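Local coordinates for protein DNA ligase (Aquifex aeolicus, PDB 3QWU) that binds adenosine and calcium and is probably an ATP-dependent nucleic acid ligase, with an RNA-ligase-type nucleotidyltransferase domain and a dimerising C-terminal region, at residues K199-K202 / E203-R207; L248-P251 / P252-T256; D349-L353 / N354-L358. One frame throughout, in Å; residues are numbered along the deposited sequence.

In the fold
Contact 1 lies on helix 195-210 of the RNA-ligase-like part, while contacts 2 and 3 belong to the C-terminal region, so contact 1 stands apart: its centre is about 30 Å from that of contact 2 and about 40 Å from that of contact 3. The latter two have centres about 17 Å apart and touch directly, L248 of contact 2 packing on N354 and L358 of contact 3. Bound adenosine lies about 12 Å from the side chain of L205 and about 13 Å from that of Y254. Contact 2 comes closest to the metal, the Y254 side chain being about 8 Å from the calcium ion; contact 3 is remote from these sites.

Contact 1: residues K199-K202 / E203-R207; sequences KKIK and EILKR
I201 and L205 sit one turn apart on helix 195-210, and four successive backbone bonds of the alpha-helical i to i+4 pattern tie the residues around them together. E203 N reaches K199 O at 3.0 Å, I204 N reaches K200 O, L205 N reaches I201 O at 3.1 Å and K206 N reaches K202 O.

Apolar contact follows the inner side of the helix. I201 CG2 meets L205 CD1 at 4.3 Å, a loose van der Waals approach. L205 CD1 also lies 3.8 Å from I201 O. On I204, CG1 is turned anti to the carbonyl carbon (chi1 -76°), which lays it back along the preceding turn, 3.4 Å from K200 O.

Charge is carried by side chains that leave the helix. K202 bends at its third and fourth torsions and forms a salt bridge with E269, linking this helix to the end of helix 254-269.

The buried side of this helix packs on strands 187-191 and 215-220 of the five-stranded sheet of the RNA-ligase-like part: I201 packs on F218 and L205 on V216 of strand 215-220, I204 rests on L188 of strand 187-191, and L63 of helix 63-70 touches I201, K202 and L205.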
loop_
_atom_site.group_PDB
_atom_site.type_symbol
_atom_site.label_atom_id
_atom_site.label_comp_id
_atom_site.label_asym_id
_atom_site.label_seq_id
_atom_site.Cartn_x
_atom_site.Cartn_y
_atom_site.Cartn_z
ATOM N N LYS A 199 -21.109 -27.224 -0.237
ATOM C CA LYS A 199 -21.900 -26.762 -1.379
ATOM C C LYS A 199 -22.881 -25.684 -0.881
ATOM O O LYS A 199 -23.022 -24.652 -1.517
ATOM C CB LYS A 199 -22.660 -27.871 -2.087
ATOM C CG LYS A 199 -21.939 -28.484 -3.326
ATOM C CD LYS A 199 -20.840 -29.571 -2.985
ATOM C CE LYS A 199 -20.802 -30.781 -3.976
ATOM N NZ LYS A 199 -21.601 -32.003 -3.501
ATOM N N LYS A 200 -23.503 -25.902 0.269
ATOM C CA LYS A 200 -24.532 -24.980 0.753
ATOM C C LYS A 200 -23.938 -23.628 1.171
ATOM O O LYS A 200 -24.445 -22.563 0.779
ATOM C CB LYS A 200 -25.303 -25.594 1.896
ATOM C CG LYS A 200 -26.017 -26.893 1.495
ATOM C CD LYS A 200 -26.632 -27.581 2.720
ATOM C CE LYS A 200 -26.828 -29.051 2.487
ATOM N NZ LYS A 200 -27.405 -29.747 3.688
ATOM N N ILE A 201 -22.844 -23.670 1.921
ATOM C CA ILE A 201 -22.171 -22.449 2.319
ATOM C C ILE A 201 -21.698 -21.655 1.112
ATOM O O ILE A 201 -21.686 -20.453 1.149
ATOM C CB ILE A 201 -20.977 -22.752 3.260
ATOM C CG1 ILE A 201 -21.478 -23.396 4.528
ATOM C CG2 ILE A 201 -20.200 -21.499 3.613
ATOM C CD1 ILE A 201 -20.436 -24.049 5.316
ATOM N N LYS A 202 -21.289 -22.315 0.037
ATOM C CA LYS A 202 -20.858 -21.575 -1.175
ATOM C C LYS A 202 -22.035 -20.955 -1.885
ATOM O O LYS A 202 -21.917 -19.859 -2.411
ATOM C CB LYS A 202 -20.070 -22.452 -2.154
ATOM C CG LYS A 202 -18.667 -22.679 -1.682
ATOM C CD LYS A 202 -17.847 -23.716 -2.466
ATOM C CE LYS A 202 -17.358 -23.244 -3.825
ATOM N NZ LYS A 202 -15.875 -23.524 -3.989
ATOM N N GLU A 203 -23.167 -21.640 -1.911
ATOM C CA GLU A 203 -24.350 -21.033 -2.484
ATOM C C GLU A 203 -24.715 -19.762 -1.664
ATOM O O GLU A 203 -25.074 -18.716 -2.235
ATOM C CB GLU A 203 -25.478 -22.036 -2.526
ATOM C CG GLU A 203 -26.827 -21.497 -3.014
ATOM C CD GLU A 203 -26.820 -20.959 -4.469
ATOM O OE1 GLU A 203 -26.480 -21.747 -5.407
ATOM O OE2 GLU A 203 -27.169 -19.736 -4.661
ATOM N N ILE A 204 -24.564 -19.833 -0.338
ATOM C CA ILE A 204 -24.915 -18.723 0.514
ATOM C C ILE A 204 -24.050 -17.495 0.210
ATOM O O ILE A 204 -24.568 -16.396 0.009
ATOM C CB ILE A 204 -24.858 -19.135 2.012
ATOM C CG1 ILE A 204 -26.114 -19.988 2.334
ATOM C CG2 ILE A 204 -24.730 -17.886 2.957
ATOM C CD1 ILE A 204 -26.019 -20.758 3.593
ATOM N N LEU A 205 -22.758 -17.699 0.072
ATOM C CA LEU A 205 -21.839 -16.590 -0.273
ATOM C C LEU A 205 -22.036 -16.032 -1.660
ATOM O O LEU A 205 -21.948 -14.833 -1.832
ATOM C CB LEU A 205 -20.365 -16.949 -0.001
ATOM C CG LEU A 205 -20.191 -16.824 1.541
ATOM C CD1 LEU A 205 -19.140 -17.710 1.935
ATOM C CD2 LEU A 205 -19.936 -15.348 2.060
ATOM N N LYS A 206 -22.364 -16.871 -2.612
ATOM C CA LYS A 206 -22.685 -16.445 -3.940
ATOM C C LYS A 206 -23.912 -15.538 -3.893
ATOM O O LYS A 206 -23.939 -14.510 -4.537
ATOM C CB LYS A 206 -22.996 -17.682 -4.810
ATOM C CG LYS A 206 -23.360 -17.361 -6.256
ATOM C CD LYS A 206 -24.131 -18.471 -6.891
ATOM C CE LYS A 206 -24.333 -18.250 -8.384
ATOM N NZ LYS A 206 -25.779 -18.095 -8.756
ATOM N N ARG A 207 -24.930 -15.931 -3.118
ATOM C CA ARG A 207 -26.176 -15.159 -3.015
ATOM C C ARG A 207 -25.936 -13.789 -2.303
ATOM O O ARG A 207 -26.252 -12.710 -2.792
ATOM C CB ARG A 207 -27.252 -16.001 -2.318
ATOM C CG ARG A 207 -28.615 -15.314 -2.300
ATOM C CD ARG A 207 -29.692 -16.102 -1.632
ATOM N NE ARG A 207 -29.559 -16.208 -0.186
ATOM C CZ ARG A 207 -29.106 -17.260 0.478
ATOM N NH1 ARG A 207 -28.713 -18.362 -0.138
ATOM N NH2 ARG A 207 -29.082 -17.215 1.790
#

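Contact 2: residues L248-P251 / P252-T256; sequences LQLP and PEYYT
L250 lays its two methyl groups against Y254 and Y255, where the loop ahead of helix 254-269 turns into the helix. This is a helix N-terminus, with E253 at the N-cap position and a Pro-Pro pair, P251-P252, leading into it.

Aromatic packing dominates. L250 CD2 makes an off-centre CH-pi contact with Y254, 4.2 Å from the ring centroid and 29° off the ring normal. The two side chains cross at about a right angle, and CD2 is nearest to CG and CB of the tyrosine. L250 CG stands anti to the carbonyl carbon (chi1 -78°), and its fork divides between the tyrosines, with CD1 going to Y255 CE1 at 3.8 Å.

The backbone contributes one weak hydrogen bond, Y254 N to P251 O at 3.4 Å, fairly straight at 160°, which closes the turn through P252 and E253.

Beyond the turn, Y254 forms a cation-pi pair with R258, and its side chain lies about 4 Å from that of the calcium ligand D239. The Y255 ring meets Y255 of the second subunit, and L250 packs on T256 of that subunit, so this helix start is part of the dimer interface.

On the same side of the Y254 ring as L250 CD2, P251 CD comes to 3.5 Å from Y254 CD1.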
loop_
_atom_site.group_PDB
_atom_site.type_symbol
_atom_site.label_atom_id
_atom_site.label_comp_id
_atom_site.label_asym_id
_atom_site.label_seq_id
_atom_site.Cartn_x
_atom_site.Cartn_y
_atom_site.Cartn_z
ATOM N N LEU A 248 -4.010 7.996 2.151
ATOM C CA LEU A 248 -2.706 8.376 2.681
ATOM C C LEU A 248 -2.559 7.763 4.079
ATOM O O LEU A 248 -1.459 7.477 4.524
ATOM C CB LEU A 248 -2.515 9.901 2.651
ATOM C CG LEU A 248 -2.579 10.564 1.249
ATOM C CD1 LEU A 248 -2.379 12.070 1.330
ATOM C CD2 LEU A 248 -1.564 9.961 0.277
ATOM N N GLN A 249 -3.693 7.462 4.701
ATOM C CA GLN A 249 -3.740 6.795 5.999
ATOM C C GLN A 249 -3.808 5.250 5.872
ATOM O O GLN A 249 -4.600 4.627 6.570
ATOM C CB GLN A 249 -4.988 7.285 6.802
ATOM C CG GLN A 249 -5.533 8.707 6.486
ATOM C CD GLN A 249 -4.577 9.869 6.854
ATOM O OE1 GLN A 249 -4.060 10.566 5.972
ATOM N NE2 GLN A 249 -4.378 10.097 8.155
ATOM N N LEU A 250 -2.999 4.633 5.004
ATOM C CA LEU A 250 -3.113 3.190 4.713
ATOM C C LEU A 250 -2.139 2.304 5.454
ATOM O O LEU A 250 -0.936 2.448 5.285
ATOM C CB LEU A 250 -2.852 2.903 3.235
ATOM C CG LEU A 250 -3.916 3.165 2.170
ATOM C CD1 LEU A 250 -3.317 2.808 0.790
ATOM C CD2 LEU A 250 -5.237 2.435 2.430
ATOM N N PRO A 251 -2.641 1.293 6.175
ATOM C CA PRO A 251 -1.702 0.452 6.899
ATOM C C PRO A 251 -0.740 -0.306 5.965
ATOM O O PRO A 251 -0.986 -0.364 4.738
ATOM C CB PRO A 251 -2.621 -0.530 7.632
ATOM C CG PRO A 251 -3.754 -0.723 6.699
ATOM C CD PRO A 251 -3.973 0.661 6.089
ATOM N N PRO A 252 0.336 -0.903 6.543
ATOM C CA PRO A 252 1.378 -1.610 5.772
ATOM C C PRO A 252 0.958 -2.892 5.062
ATOM O O PRO A 252 1.821 -3.675 4.712
ATOM C CB PRO A 252 2.456 -1.935 6.826
ATOM C CG PRO A 252 2.184 -0.973 7.978
ATOM C CD PRO A 252 0.702 -0.789 7.977
ATOM N N GLU A 253 -0.332 -3.126 4.852
ATOM C CA GLU A 253 -0.755 -4.200 3.951
ATOM C C GLU A 253 -2.182 -4.038 3.460
ATOM O O GLU A 253 -2.851 -5.032 3.330
ATOM C CB GLU A 253 -0.671 -5.589 4.637
ATOM C CG GLU A 253 0.681 -6.066 5.198
ATOM C CD GLU A 253 0.657 -7.541 5.661
ATOM O OE1 GLU A 253 -0.391 -8.227 5.472
ATOM O OE2 GLU A 253 1.691 -8.012 6.205
ATOM N N TYR A 254 -2.699 -2.844 3.200
ATOM C CA TYR A 254 -4.035 -2.801 2.548
ATOM C C TYR A 254 -3.924 -3.463 1.128
ATOM O O TYR A 254 -4.846 -4.160 0.705
ATOM C CB TYR A 254 -4.621 -1.367 2.479
ATOM C CG TYR A 254 -6.066 -1.192 2.968
ATOM C CD1 TYR A 254 -6.397 -1.226 4.336
ATOM C CD2 TYR A 254 -7.101 -0.938 2.067
ATOM C CE1 TYR A 254 -7.761 -1.039 4.802
ATOM C CE2 TYR A 254 -8.451 -0.768 2.502
ATOM C CZ TYR A 254 -8.782 -0.817 3.867
ATOM O OH TYR A 254 -10.123 -0.639 4.239
ATOM N N TYR A 255 -2.779 -3.296 0.434
ATOM C CA TYR A 255 -2.663 -3.769 -0.955
ATOM C C TYR A 255 -2.615 -5.248 -0.967
ATOM O O TYR A 255 -3.569 -5.908 -1.394
ATOM C CB TYR A 255 -1.426 -3.199 -1.726
ATOM C CG TYR A 255 -1.654 -1.774 -2.059
ATOM C CD1 TYR A 255 -1.063 -0.771 -1.301
ATOM C CD2 TYR A 255 -2.540 -1.416 -3.077
ATOM C CE1 TYR A 255 -1.331 0.537 -1.545
ATOM C CE2 TYR A 255 -2.802 -0.099 -3.350
ATOM C CZ TYR A 255 -2.188 0.880 -2.568
ATOM O OH TYR A 255 -2.437 2.209 -2.783
ATOM N N THR A 256 -1.487 -5.765 -0.503
ATOM C CA THR A 256 -1.285 -7.182 -0.458
ATOM C C THR A 256 -2.545 -7.960 0.090
ATOM O O THR A 256 -2.808 -9.110 -0.309
ATOM C CB THR A 256 0.034 -7.503 0.322
ATOM O OG1 THR A 256 0.008 -8.851 0.819
ATOM C CG2 THR A 256 0.281 -6.513 1.499
#

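Contact 3: residues D349-L353 / N354-L358; sequences DKVFL and NMTGL
T356 turns its side chain back toward the end of strand 343-352, and its hydroxyl donates to F352 O over 2.7 Å. The same carbonyl receives T356 N at 2.8 Å, so one residue grips F352 O twice, through side chain and backbone. The two donors approach differently: OG1 sits above the carbonyl plane, 47° out of it, whereas the amide lies nearer that plane. With OG1 anti to the carbonyl carbon and beside the backbone N (chi1 -69°), hydroxyl and amide can both address the one oxygen. T356 OG1 also has a hydrogen bond with V302 N.

F352, at the N-cap position, and M355 meet at their roots, CB to CB at 4.1 Å. Both side chains leave on the same side of the chain and diverge, the phenyl ring leaning back toward the strand and the methionine chain bent at its second and third torsions. V351 touches lightly from the strand side, its CG1 lying 4.3 Å from T356 OG1. One residue further along, G357 N bonds to L353 O at 2.8 Å, continuing the first helical turn.

Helix 353-363 follows strand 343-352 directly, the axes of segments 349-352 and 354-358 making 47° and passing 7.1 Å apart. Strand 343-352 is the middle one of a three-stranded antiparallel sheet: V351 packs on Q331 of strand 330-340 and Y303 of strand 303-310, and F352 on I330 and K304 of the same two strands. Helix 353-363 leaves its end with N354 and L358 against L248, and L358 also packs on L260 of the second subunit, in helix 254-269.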
loop_
_atom_site.group_PDB
_atom_site.type_symbol
_atom_site.label_atom_id
_atom_site.label_comp_id
_atom_site.label_asym_id
_atom_site.label_seq_id
_atom_site.Cartn_x
_atom_site.Cartn_y
_atom_site.Cartn_z
ATOM N N ASP A 349 -18.442 17.091 8.341
ATOM C CA ASP A 349 -17.459 16.711 7.378
ATOM C C ASP A 349 -16.197 16.133 8.038
ATOM O O ASP A 349 -15.730 16.659 9.056
ATOM C CB ASP A 349 -17.121 17.940 6.537
ATOM C CG ASP A 349 -18.280 18.366 5.607
ATOM O OD1 ASP A 349 -19.235 17.563 5.362
ATOM O OD2 ASP A 349 -18.212 19.505 5.070
ATOM N N LYS A 350 -15.685 15.024 7.496
ATOM C CA LYS A 350 -14.298 14.632 7.728
ATOM C C LYS A 350 -13.533 15.123 6.477
ATOM O O LYS A 350 -13.781 14.652 5.361
ATOM C CB LYS A 350 -14.130 13.103 7.947
ATOM C CG LYS A 350 -14.732 12.553 9.274
ATOM C CD LYS A 350 -14.812 10.986 9.364
ATOM C CE LYS A 350 -16.017 10.557 10.288
ATOM N NZ LYS A 350 -15.945 9.192 10.880
ATOM N N VAL A 351 -12.682 16.124 6.670
ATOM C CA VAL A 351 -11.845 16.712 5.626
ATOM C C VAL A 351 -10.489 16.028 5.707
ATOM O O VAL A 351 -9.836 16.119 6.751
ATOM C CB VAL A 351 -11.622 18.268 5.861
ATOM C CG1 VAL A 351 -10.650 18.868 4.830
ATOM C CG2 VAL A 351 -12.978 19.057 5.887
ATOM N N PHE A 352 -10.073 15.363 4.629
ATOM C CA PHE A 352 -8.756 14.719 4.533
ATOM C C PHE A 352 -7.696 15.713 4.038
ATOM O O PHE A 352 -7.551 15.935 2.825
ATOM C CB PHE A 352 -8.853 13.524 3.565
ATOM C CG PHE A 352 -9.825 12.464 4.030
ATOM C CD1 PHE A 352 -9.399 11.412 4.828
ATOM C CD2 PHE A 352 -11.183 12.576 3.742
ATOM C CE1 PHE A 352 -10.309 10.467 5.293
ATOM C CE2 PHE A 352 -12.096 11.641 4.208
ATOM C CZ PHE A 352 -11.667 10.581 4.955
ATOM N N LEU A 353 -6.945 16.288 4.979
ATOM C CA LEU A 353 -6.054 17.414 4.708
ATOM C C LEU A 353 -4.872 17.025 3.853
ATOM O O LEU A 353 -4.389 17.833 3.054
ATOM C CB LEU A 353 -5.481 18.012 6.015
ATOM C CG LEU A 353 -6.190 19.052 6.895
ATOM C CD1 LEU A 353 -7.687 19.280 6.619
ATOM C CD2 LEU A 353 -5.970 18.623 8.346
ATOM N N ASN A 354 -4.381 15.810 4.062
ATOM C CA ASN A 354 -3.224 15.343 3.318
ATOM C C ASN A 354 -3.581 14.972 1.897
ATOM O O ASN A 354 -2.886 15.342 0.981
ATOM C CB ASN A 354 -2.468 14.243 4.078
ATOM C CG ASN A 354 -1.721 14.817 5.341
ATOM O OD1 ASN A 354 -1.465 14.107 6.329
ATOM N ND2 ASN A 354 -1.432 16.118 5.307
ATOM N N MET A 355 -4.704 14.324 1.694
ATOM C CA MET A 355 -5.168 14.075 0.348
ATOM C C MET A 355 -5.462 15.386 -0.320
ATOM O O MET A 355 -5.113 15.564 -1.503
ATOM C CB MET A 355 -6.435 13.218 0.330
ATOM C CG MET A 355 -6.847 12.785 -1.044
ATOM S SD MET A 355 -5.511 11.861 -1.880
ATOM C CE MET A 355 -5.999 10.194 -1.410
ATOM N N THR A 356 -6.104 16.287 0.433
ATOM C CA THR A 356 -6.449 17.618 -0.040
ATOM C C THR A 356 -5.211 18.353 -0.525
ATOM O O THR A 356 -5.178 18.792 -1.696
ATOM C CB THR A 356 -7.247 18.432 1.029
ATOM O OG1 THR A 356 -8.555 17.845 1.178
ATOM C CG2 THR A 356 -7.399 19.949 0.595
ATOM N N GLY A 357 -4.190 18.459 0.331
ATOM C CA GLY A 357 -2.893 19.092 -0.059
ATOM C C GLY A 357 -2.156 18.356 -1.196
ATOM O O GLY A 357 -1.552 18.957 -2.062
ATOM N N LEU A 358 -2.216 17.031 -1.231
ATOM C CA LEU A 358 -1.504 16.296 -2.271
ATOM C C LEU A 358 -2.152 16.546 -3.635
ATOM O O LEU A 358 -1.488 16.860 -4.602
ATOM C CB LEU A 358 -1.506 14.810 -1.940
ATOM C CG LEU A 358 -0.848 13.846 -2.989
ATOM C CD1 LEU A 358 0.596 14.258 -3.189
ATOM C CD2 LEU A 358 -0.956 12.406 -2.450
#